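Local coordinates for oxidoreductase (Corynebacterium diphtheriae, PDB 3K1Y), which probably acts as an FMN-dependent oxidoreductase of the NADPH-dependent FMN reductase family, at residues V16-L21 and S26-A31. Numbering follows the deposited sequence.
With SO4 (sulfate ion), chain G.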
loop_
_atom_site.group_PDB
_atom_site.type_symbol
_atom_site.label_atom_id
_atom_site.label_comp_id
_atom_site.label_asym_id
_atom_site.label_seq_id
_atom_site.Cartn_x
_atom_site.Cartn_y
_atom_site.Cartn_z
ATOM N N VAL A 16 -13.140 15.443 -15.279
ATOM C CA VAL A 16 -13.123 15.390 -13.821
ATOM C C VAL A 16 -14.095 14.334 -13.332
ATOM O O VAL A 16 -15.295 14.440 -13.576
ATOM C CB VAL A 16 -13.525 16.765 -13.206
ATOM C CG1 VAL A 16 -13.602 16.668 -11.676
ATOM C CG2 VAL A 16 -12.526 17.839 -13.629
ATOM N N ILE A 17 -13.579 13.310 -12.657
ATOM C CA ILE A 17 -14.430 12.254 -12.123
ATOM C C ILE A 17 -14.647 12.540 -10.645
ATOM O O ILE A 17 -13.691 12.771 -9.907
ATOM C CB ILE A 17 -13.782 10.852 -12.239
ATOM C CG1 ILE A 17 -13.340 10.567 -13.681
ATOM C CG2 ILE A 17 -14.780 9.792 -11.796
ATOM C CD1 ILE A 17 -14.451 10.609 -14.699
ATOM N N SER A 18 -15.901 12.522 -10.212
ATOM C CA SER A 18 -16.215 12.781 -8.814
ATOM C C SER A 18 -17.165 11.693 -8.332
ATOM O O SER A 18 -18.266 11.546 -8.864
ATOM C CB SER A 18 -16.856 14.164 -8.678
ATOM O OG SER A 18 -16.922 14.553 -7.324
ATOM N N ALA A 19 -16.742 10.947 -7.313
ATOM C CA ALA A 19 -17.527 9.823 -6.788
ATOM C C ALA A 19 -18.328 10.064 -5.503
ATOM O O ALA A 19 -18.687 9.115 -4.805
ATOM C CB ALA A 19 -16.598 8.599 -6.605
ATOM N N GLY A 20 -18.615 11.320 -5.192
ATOM C CA GLY A 20 -19.376 11.612 -3.989
ATOM C C GLY A 20 -20.838 11.211 -4.104
ATOM O O GLY A 20 -21.413 11.226 -5.195
ATOM N N LEU A 21 -21.448 10.862 -2.978
ATOM C CA LEU A 21 -22.842 10.448 -2.969
ATOM C C LEU A 21 -23.779 11.343 -2.161
ATOM O O LEU A 21 -24.980 11.091 -2.124
ATOM C CB LEU A 21 -22.950 9.009 -2.456
ATOM C CG LEU A 21 -22.739 7.864 -3.456
ATOM C CD1 LEU A 21 -21.668 8.212 -4.466
ATOM C CD2 LEU A 21 -22.375 6.598 -2.691
ATOM N N SER A 26 -19.184 16.798 -0.784
ATOM C CA SER A 26 -17.867 17.320 -0.432
ATOM C C SER A 26 -16.837 16.894 -1.472
ATOM O O SER A 26 -15.834 17.581 -1.674
ATOM C CB SER A 26 -17.417 16.808 0.939
ATOM O OG SER A 26 -18.202 17.353 1.974
ATOM N N THR A 27 -17.071 15.756 -2.121
ATOM C CA THR A 27 -16.134 15.287 -3.141
ATOM C C THR A 27 -16.245 16.171 -4.385
ATOM O O THR A 27 -15.234 16.485 -5.025
ATOM C CB THR A 27 -16.397 13.824 -3.567
ATOM O OG1 THR A 27 -16.381 12.967 -2.422
ATOM C CG2 THR A 27 -15.321 13.370 -4.521
ATOM N N ARG A 28 -17.469 16.574 -4.722
ATOM C CA ARG A 28 -17.673 17.429 -5.883
ATOM C C ARG A 28 -17.130 18.827 -5.615
ATOM O O ARG A 28 -16.727 19.530 -6.544
ATOM C CB ARG A 28 -19.156 17.508 -6.254
ATOM C CG ARG A 28 -19.478 18.509 -7.375
ATOM C CD ARG A 28 -18.556 18.320 -8.578
ATOM N NE ARG A 28 -18.961 19.115 -9.734
ATOM C CZ ARG A 28 -20.104 18.941 -10.392
ATOM N NH1 ARG A 28 -20.957 18.001 -10.005
ATOM N NH2 ARG A 28 -20.397 19.697 -11.439
ATOM N N GLN A 29 -17.110 19.223 -4.346
ATOM C CA GLN A 29 -16.606 20.545 -3.980
ATOM C C GLN A 29 -15.086 20.674 -4.161
ATOM O O GLN A 29 -14.611 21.676 -4.703
ATOM C CB GLN A 29 -17.006 20.886 -2.542
ATOM C CG GLN A 29 -18.520 20.867 -2.342
ATOM C CD GLN A 29 -18.953 21.112 -0.900
ATOM O OE1 GLN A 29 -18.480 20.449 0.029
ATOM N NE2 GLN A 29 -19.871 22.055 -0.713
ATOM N N ILE A 30 -14.318 19.676 -3.728
ATOM C CA ILE A 30 -12.875 19.775 -3.901
ATOM C C ILE A 30 -12.548 19.563 -5.372
ATOM O O ILE A 30 -11.585 20.123 -5.896
ATOM C CB ILE A 30 -12.103 18.747 -3.045
ATOM C CG1 ILE A 30 -10.606 18.949 -3.269
ATOM C CG2 ILE A 30 -12.531 17.315 -3.397
ATOM C CD1 ILE A 30 -9.733 18.091 -2.406
ATOM N N ALA A 31 -13.374 18.765 -6.039
ATOM C CA ALA A 31 -13.197 18.499 -7.458
ATOM C C ALA A 31 -13.342 19.818 -8.217
ATOM O O ALA A 31 -12.557 20.117 -9.114
ATOM C CB ALA A 31 -14.238 17.498 -7.932
HETATM S S SO4 G . -19.613 13.198 -0.325
HETATM O O1 SO4 G . -18.255 13.317 -0.399
HETATM O O2 SO4 G . -19.970 14.152 0.634
HETATM O O3 SO4 G . -20.177 13.473 -1.557
HETATM O O4 SO4 G . -19.983 11.898 0.033
#
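Thr27, in the first turn of helix 26-44, packs against Gly20 in the loop that leaves strand 12-18, and its two branches part, one to Ser18 and one to a sulfate. Thr27 CB lies 3.7 Å from Gly20 N. From there Thr27 CG2, anti to the backbone N, reaches Ser18 OG at 3.4 Å; the Thr27 side chain also touches Ala92 and Pro94 of strand 88-94. The other branch, Thr27 OG1, turns back beside its own backbone N (chi1 -55°) and donates a hydrogen bond to sulfate O1 at 2.8 Å. Thr27 N adds a weak bond to that same oxygen, and Ser26 N binds sulfate O2 at 3.1 Å; Ser22 N and Ser25 OG also hydrogen-bond the sulfate. Gly20 CA lies 3.6 Å from Thr27 OG1 and 3.2 Å from sulfate O3, backbone packing directly on helix and anion. Deeper in, Ser18 OG settles 3.3 Å from Arg28 CA, and Val16 CG1 meets Ala31 CB at 3.9 Å. Arg28 itself leads away to salt bridges with Asp32 and Glu55. The sulfate, probably from the crystallisation liquor, sits at a helix N-terminus after the first strand of a beta-alpha-beta unit and may mark the FMN phosphate site of flavodoxin-like folds.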